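Nigritoxine (PDB 5M41) is a bacterial protein toxin of Vibrio nigripulchritudo that acts on crustaceans and insects. Local coordinates at residues G405-K408 with I409-I413; Q442-S445 with F446-V450; L691-I694 with V695-M698. All coordinates share one frame; numbering follows the deposited sequence.

How the contacts relate
Each contact is a local run on its own helix, and they follow one another along the chain; contacts 1 and 2 include the residues that start theirs. Contact 1 opens helix 406-415, contact 2 opens helix 444-457, and contact 3 lies inside helix 688-704. Centres are about 20 Å apart for contacts 1 and 2 and for 2 and 3, and about 27 Å for 1 and 3; none touches another. Contacts 1 and 2 set two helices on one branched antiparallel sheet, at strands 359-363 and 366-370 and at strands 328-336 and 340-348 respectively. Contact 3 belongs to a separate group of helices, sending side chains onto helices 603-614 and 667-676.

Contact 1: residues G405-K408 with I409-I413; sequences GKSK and IGNAI
Gly405 O receives the N-H of Ile409 at 3.1 Å, the first bond of an alpha-helical N-terminus with Gly405 at the N-cap position. The next three bonds continue the series: Gly410 N gives to Lys406 O at 2.8 Å, Asn411 N to Ser407 O, and Ala412 N to Lys408 O. The last of these is the most bent, with an N-H...O angle of 150°.

The Ile409 side chain lies against the same oxygen that its N-H uses. Its CG1 branch leans back beside its own backbone N (chi1 -67°), which carries CD1 to 3.5 Å from Gly405 O. The same side chain rests on Leu392 and Val395 of helix 386-396 and on Ile362 and Val367 of the neighbouring sheet strands, while Ile413, one turn on, also lies on Ile362 and Val367. This buried flank seats the helix on the sheet.

Farther out, Gly405 is held in place by Glu364: the two are joined through their backbones, and a Glu364 carboxylate oxygen accepts from Lys406 N, so an N-H of the first turn is satisfied from outside the helix. Lys408 bends at its last torsion and sends NZ to a salt bridge with Asp617. Gly405 itself has a positive phi, 95°, a backbone shape that glycine adopts readily. On the exposed flank the Asn411 amide folds back over the first turn, bringing CG to 3.1 Å from Ser407 O.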
loop_
_atom_site.group_PDB
_atom_site.type_symbol
_atom_site.label_atom_id
_atom_site.label_comp_id
_atom_site.label_asym_id
_atom_site.label_seq_id
_atom_site.Cartn_x
_atom_site.Cartn_y
_atom_site.Cartn_z
ATOM N N GLY A 405 -2.286 3.695 8.333
ATOM C CA GLY A 405 -1.612 2.641 9.084
ATOM C C GLY A 405 -2.051 1.259 8.620
ATOM O O GLY A 405 -3.189 1.080 8.179
ATOM N N LYS A 406 -1.151 0.285 8.763
ATOM C CA LYS A 406 -1.345 -1.093 8.263
ATOM C C LYS A 406 -2.558 -1.792 8.872
ATOM O O LYS A 406 -3.333 -2.436 8.176
ATOM C CB LYS A 406 -0.081 -1.920 8.519
ATOM C CG LYS A 406 1.025 -1.671 7.512
ATOM C CD LYS A 406 2.177 -2.663 7.689
ATOM C CE LYS A 406 3.383 -2.211 6.884
ATOM N NZ LYS A 406 4.515 -3.170 6.978
ATOM N N SER A 407 -2.740 -1.596 10.167
ATOM C CA SER A 407 -3.826 -2.209 10.895
ATOM C C SER A 407 -5.209 -1.715 10.434
ATOM O O SER A 407 -6.075 -2.525 10.123
ATOM C CB SER A 407 -3.604 -2.002 12.394
ATOM O OG SER A 407 -4.816 -2.151 13.095
ATOM N N LYS A 408 -5.408 -0.396 10.365
ATOM C CA LYS A 408 -6.653 0.168 9.811
ATOM C C LYS A 408 -6.921 -0.281 8.374
ATOM O O LYS A 408 -8.048 -0.627 8.026
ATOM C CB LYS A 408 -6.642 1.698 9.855
ATOM C CG LYS A 408 -7.216 2.313 11.131
ATOM C CD LYS A 408 -7.118 3.832 11.054
ATOM C CE LYS A 408 -7.789 4.525 12.227
ATOM N NZ LYS A 408 -7.024 4.348 13.485
ATOM N N ILE A 409 -5.891 -0.284 7.531
ATOM C CA ILE A 409 -6.092 -0.735 6.157
ATOM C C ILE A 409 -6.490 -2.212 6.140
ATOM O O ILE A 409 -7.486 -2.584 5.504
ATOM C CB ILE A 409 -4.862 -0.467 5.262
ATOM C CG1 ILE A 409 -4.672 1.052 5.090
ATOM C CG2 ILE A 409 -5.043 -1.146 3.931
ATOM C CD1 ILE A 409 -3.279 1.476 4.667
ATOM N N GLY A 410 -5.739 -3.046 6.860
ATOM C CA GLY A 410 -6.049 -4.477 6.916
ATOM C C GLY A 410 -7.479 -4.753 7.374
ATOM O O GLY A 410 -8.186 -5.578 6.781
ATOM N N ASN A 411 -7.899 -4.061 8.432
ATOM C CA ASN A 411 -9.260 -4.176 8.978
ATOM C C ASN A 411 -10.341 -3.727 8.003
ATOM O O ASN A 411 -11.408 -4.340 7.930
ATOM C CB ASN A 411 -9.391 -3.381 10.275
ATOM C CG ASN A 411 -8.536 -3.939 11.393
ATOM O OD1 ASN A 411 -7.955 -5.022 11.274
ATOM N ND2 ASN A 411 -8.462 -3.205 12.495
ATOM N N ALA A 412 -10.071 -2.668 7.244
ATOM C CA ALA A 412 -11.056 -2.179 6.287
ATOM C C ALA A 412 -11.220 -3.162 5.122
ATOM O O ALA A 412 -12.316 -3.313 4.572
ATOM C CB ALA A 412 -10.681 -0.789 5.804
ATOM N N ILE A 413 -10.140 -3.855 4.774
ATOM C CA ILE A 413 -10.181 -4.891 3.743
ATOM C C ILE A 413 -11.034 -6.087 4.201
ATOM O O ILE A 413 -11.892 -6.567 3.460
ATOM C CB ILE A 413 -8.759 -5.352 3.370
ATOM C CG1 ILE A 413 -8.109 -4.319 2.454
ATOM C CG2 ILE A 413 -8.782 -6.732 2.713
ATOM C CD1 ILE A 413 -6.627 -4.557 2.249
#

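Contact 2: residues Q442-S445 with F446-V450; sequences QTKS and FFERV
Thr443 OG1 accepts the N-H of Phe446 at 3.2 Å, with an N-H...O angle of 162°. This satisfies a first-turn amide that has no earlier helical carbonyl to use. A chi1 of 58° turns OG1 over the start of the helix to meet it. Thr443 O takes a weak bond from Phe447 N. Glu448 N then gives to Lys444 O at 3.2 Å, and Arg449 N to Ser445 O at 2.7 Å.

The polar side chains find their main partners elsewhere. Ser445 OG is hydrogen-bonded to Glu281 of helix 277-283. It also lies 2.7 Å from Arg449 NH2, but the angle there is poor for a hydrogen bond. The Arg449 guanidinium folds back so that one face covers the Ser445 carbonyl group, and its NH1 makes a salt bridge to Asp288. Lys444 NZ and Glu448 OE2 form a long salt bridge of 3.8 Å on the exposed side.

Gln442, buried just before the cap, has both ends of its amide occupied: OE1 is bonded to Thr365 OG1, and NE2 donates to Asp368 OD1. Its chain runs alongside the Phe446 ring, CG nearest CE2, with amide and ring planes 19° apart, and its CA makes a CH-pi contact over one ring face, 4.2 Å from the centroid. Its CB meets Phe447 CE2 at 3.9 Å. Phe446 CD2 in turn sits over the centre of one Phe447 ring face, 3.8 Å above the plane. Both rings reach strand 328-336, at Ser332 for Phe446 and Ala334 for Phe447. A threonine side chain that accepts from the amide three residues on is the classic N-cap of an alpha-helix, here where helix 444-457 starts against the sheet.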
loop_
_atom_site.group_PDB
_atom_site.type_symbol
_atom_site.label_atom_id
_atom_site.label_comp_id
_atom_site.label_asym_id
_atom_site.label_seq_id
_atom_site.Cartn_x
_atom_site.Cartn_y
_atom_site.Cartn_z
ATOM N N GLN A 442 5.471 1.584 -2.168
ATOM C CA GLN A 442 5.180 2.875 -1.487
ATOM C C GLN A 442 6.295 3.259 -0.506
ATOM O O GLN A 442 6.122 3.241 0.707
ATOM C CB GLN A 442 3.807 2.823 -0.819
ATOM C CG GLN A 442 2.725 2.563 -1.868
ATOM C CD GLN A 442 1.311 2.518 -1.331
ATOM O OE1 GLN A 442 0.969 3.183 -0.336
ATOM N NE2 GLN A 442 0.465 1.756 -2.004
ATOM N N THR A 443 7.465 3.546 -1.061
ATOM C CA THR A 443 8.619 3.909 -0.272
ATOM C C THR A 443 8.648 5.426 -0.025
ATOM O O THR A 443 7.799 6.204 -0.528
ATOM C CB THR A 443 9.909 3.548 -1.020
ATOM O OG1 THR A 443 9.902 4.225 -2.275
ATOM C CG2 THR A 443 10.036 2.011 -1.261
ATOM N N LYS A 444 9.651 5.838 0.748
ATOM C CA LYS A 444 9.972 7.243 0.964
ATOM C C LYS A 444 10.109 7.978 -0.365
ATOM O O LYS A 444 9.459 8.986 -0.580
ATOM C CB LYS A 444 11.270 7.345 1.767
ATOM C CG LYS A 444 11.579 8.727 2.335
ATOM C CD LYS A 444 13.066 8.828 2.681
ATOM C CE LYS A 444 13.320 9.739 3.873
ATOM N NZ LYS A 444 12.589 11.031 3.758
ATOM N N SER A 445 10.930 7.467 -1.271
ATOM C CA SER A 445 11.204 8.202 -2.496
ATOM C C SER A 445 9.980 8.238 -3.427
ATOM O O SER A 445 9.737 9.247 -4.096
ATOM C CB SER A 445 12.425 7.634 -3.198
ATOM O OG SER A 445 12.234 6.255 -3.417
ATOM N N PHE A 446 9.195 7.156 -3.426
ATOM C CA PHE A 446 7.940 7.084 -4.172
ATOM C C PHE A 446 7.079 8.323 -3.900
ATOM O O PHE A 446 6.596 8.967 -4.835
ATOM C CB PHE A 446 7.223 5.771 -3.775
ATOM C CG PHE A 446 5.825 5.629 -4.299
ATOM C CD1 PHE A 446 5.570 4.903 -5.480
ATOM C CD2 PHE A 446 4.739 6.145 -3.580
ATOM C CE1 PHE A 446 4.269 4.730 -5.955
ATOM C CE2 PHE A 446 3.437 5.973 -4.051
ATOM C CZ PHE A 446 3.199 5.267 -5.243
ATOM N N PHE A 447 6.891 8.658 -2.624
ATOM C CA PHE A 447 6.118 9.844 -2.242
ATOM C C PHE A 447 6.814 11.172 -2.609
ATOM O O PHE A 447 6.138 12.141 -2.963
ATOM C CB PHE A 447 5.700 9.804 -0.763
ATOM C CG PHE A 447 4.672 8.744 -0.478
ATOM C CD1 PHE A 447 3.357 8.941 -0.823
ATOM C CD2 PHE A 447 5.049 7.520 0.071
ATOM C CE1 PHE A 447 2.404 7.940 -0.611
ATOM C CE2 PHE A 447 4.123 6.518 0.280
ATOM C CZ PHE A 447 2.792 6.731 -0.055
ATOM N N GLU A 448 8.145 11.198 -2.537
ATOM C CA GLU A 448 8.924 12.348 -3.033
ATOM C C GLU A 448 8.632 12.523 -4.516
ATOM O O GLU A 448 8.405 13.640 -4.975
ATOM C CB GLU A 448 10.424 12.135 -2.818
ATOM C CG GLU A 448 10.825 12.101 -1.351
ATOM C CD GLU A 448 12.272 11.658 -1.105
ATOM O OE1 GLU A 448 12.979 11.197 -2.038
ATOM O OE2 GLU A 448 12.703 11.764 0.061
ATOM N N ARG A 449 8.597 11.414 -5.256
ATOM C CA ARG A 449 8.309 11.485 -6.690
ATOM C C ARG A 449 6.909 11.998 -6.942
ATOM O O ARG A 449 6.716 12.889 -7.776
ATOM C CB ARG A 449 8.528 10.149 -7.378
ATOM C CG ARG A 449 9.994 9.745 -7.448
ATOM C CD ARG A 449 10.104 8.327 -7.980
ATOM N NE ARG A 449 11.112 7.565 -7.254
ATOM C CZ ARG A 449 10.922 6.386 -6.672
ATOM N NH1 ARG A 449 9.750 5.753 -6.732
ATOM N NH2 ARG A 449 11.945 5.821 -6.046
ATOM N N VAL A 450 5.947 11.469 -6.187
ATOM C CA VAL A 450 4.562 11.922 -6.282
ATOM C C VAL A 450 4.484 13.443 -6.068
ATOM O O VAL A 450 3.823 14.134 -6.849
ATOM C CB VAL A 450 3.627 11.157 -5.310
ATOM C CG1 VAL A 450 2.277 11.855 -5.159
ATOM C CG2 VAL A 450 3.426 9.705 -5.760
#

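Contact 3: residues L691-I694 with V695-M698; sequences LNNI and VESM
Ser697 grips the Asn693 carbonyl oxygen twice, through its backbone N at 2.9 Å and through OG at 3.0 Å. A chi1 of -76° points OG back down the helix at the Asn693 carbonyl. The two donors come from opposite faces of the carbonyl plane, the N-H well above it and the hydroxyl tilted less. One oxygen thus satisfies both donors of the buried serine.

Asn693 and Glu696 run side by side, but their near oxygens, OD1 and OE1, 3.4 Å apart, are both acceptors. Outside donors probably ease that approach: Asn578 ND2 gives to Asn693 OD1, and Lys557 forms a salt bridge with Glu696 OE1. In Glu696, chi1 of 177° and a straight chain carry the carboxylate out to that lysine.

This is the middle of helix 688-704, and the usual alpha-helical bonds run through it, Val695 N to Leu691 O at 3.1 Å and Glu696 N to Asn692 O at 2.7 Å among them. On the apolar flank Ile694 and Met698 point the same way. The Met698 chain runs straight, ending with CE 3.7 Å from Ile694 CG2, while its CG passes 3.2 Å from Ile694 O. Ile694 meets Tyr609 and Ile610 of helix 603-614; Met698 touches both neighbouring helices, at Phe606 of 603-614 and at Phe670 and Ile671 of 667-676. Val695 CG2 turns back to lie 3.4 Å from Leu691 O, with the side chain also resting on Ile671.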
loop_
_atom_site.group_PDB
_atom_site.type_symbol
_atom_site.label_atom_id
_atom_site.label_comp_id
_atom_site.label_asym_id
_atom_site.label_seq_id
_atom_site.Cartn_x
_atom_site.Cartn_y
_atom_site.Cartn_z
ATOM N N LEU A 691 4.697 15.757 12.017
ATOM C CA LEU A 691 5.818 16.253 12.837
ATOM C C LEU A 691 6.776 17.208 12.101
ATOM O O LEU A 691 7.164 18.235 12.668
ATOM C CB LEU A 691 6.609 15.088 13.455
ATOM C CG LEU A 691 7.567 15.423 14.592
ATOM C CD1 LEU A 691 6.862 16.161 15.724
ATOM C CD2 LEU A 691 8.202 14.151 15.120
ATOM N N ASN A 692 7.176 16.856 10.875
ATOM C CA ASN A 692 8.003 17.753 10.032
ATOM C C ASN A 692 7.339 19.131 9.804
ATOM O O ASN A 692 7.998 20.172 9.890
ATOM C CB ASN A 692 8.300 17.109 8.665
ATOM C CG ASN A 692 9.254 15.919 8.768
ATOM O OD1 ASN A 692 9.877 15.689 9.806
ATOM N ND2 ASN A 692 9.360 15.143 7.689
ATOM N N ASN A 693 6.035 19.119 9.499
ATOM C CA ASN A 693 5.283 20.357 9.330
ATOM C C ASN A 693 5.158 21.186 10.610
ATOM O O ASN A 693 5.187 22.403 10.544
ATOM C CB ASN A 693 3.915 20.082 8.712
ATOM C CG ASN A 693 3.993 19.926 7.215
ATOM O OD1 ASN A 693 4.482 20.804 6.526
ATOM N ND2 ASN A 693 3.502 18.814 6.706
ATOM N N ILE A 694 5.034 20.530 11.772
ATOM C CA ILE A 694 5.026 21.232 13.059
ATOM C C ILE A 694 6.340 22.009 13.230
ATOM O O ILE A 694 6.351 23.197 13.606
ATOM C CB ILE A 694 4.839 20.242 14.220
ATOM C CG1 ILE A 694 3.381 19.784 14.317
ATOM C CG2 ILE A 694 5.356 20.812 15.548
ATOM C CD1 ILE A 694 3.173 18.685 15.335
ATOM N N VAL A 695 7.433 21.321 12.943
ATOM C CA VAL A 695 8.772 21.832 13.116
ATOM C C VAL A 695 9.050 22.923 12.070
ATOM O O VAL A 695 9.506 24.033 12.402
ATOM C CB VAL A 695 9.782 20.653 13.050
ATOM C CG1 VAL A 695 11.205 21.139 12.843
ATOM C CG2 VAL A 695 9.700 19.838 14.345
ATOM N N GLU A 696 8.767 22.608 10.815
ATOM C CA GLU A 696 8.955 23.565 9.723
ATOM C C GLU A 696 8.142 24.843 9.960
ATOM O O GLU A 696 8.650 25.921 9.700
ATOM C CB GLU A 696 8.604 22.928 8.376
ATOM C CG GLU A 696 8.696 23.858 7.175
ATOM C CD GLU A 696 8.359 23.145 5.867
ATOM O OE1 GLU A 696 7.316 22.450 5.808
ATOM O OE2 GLU A 696 9.140 23.269 4.892
ATOM N N SER A 697 6.908 24.723 10.473
ATOM C CA SER A 697 6.104 25.901 10.871
ATOM C C SER A 697 6.864 26.746 11.866
ATOM O O SER A 697 6.916 27.968 11.747
ATOM C CB SER A 697 4.797 25.502 11.548
ATOM O OG SER A 697 3.851 25.048 10.617
ATOM N N MET A 698 7.442 26.088 12.864
ATOM C CA MET A 698 8.166 26.811 13.900
ATOM C C MET A 698 9.377 27.564 13.362
ATOM O O MET A 698 9.574 28.736 13.687
ATOM C CB MET A 698 8.537 25.861 15.023
ATOM C CG MET A 698 7.280 25.364 15.712
ATOM S SD MET A 698 7.715 24.175 16.984
ATOM C CE MET A 698 6.093 23.821 17.635
#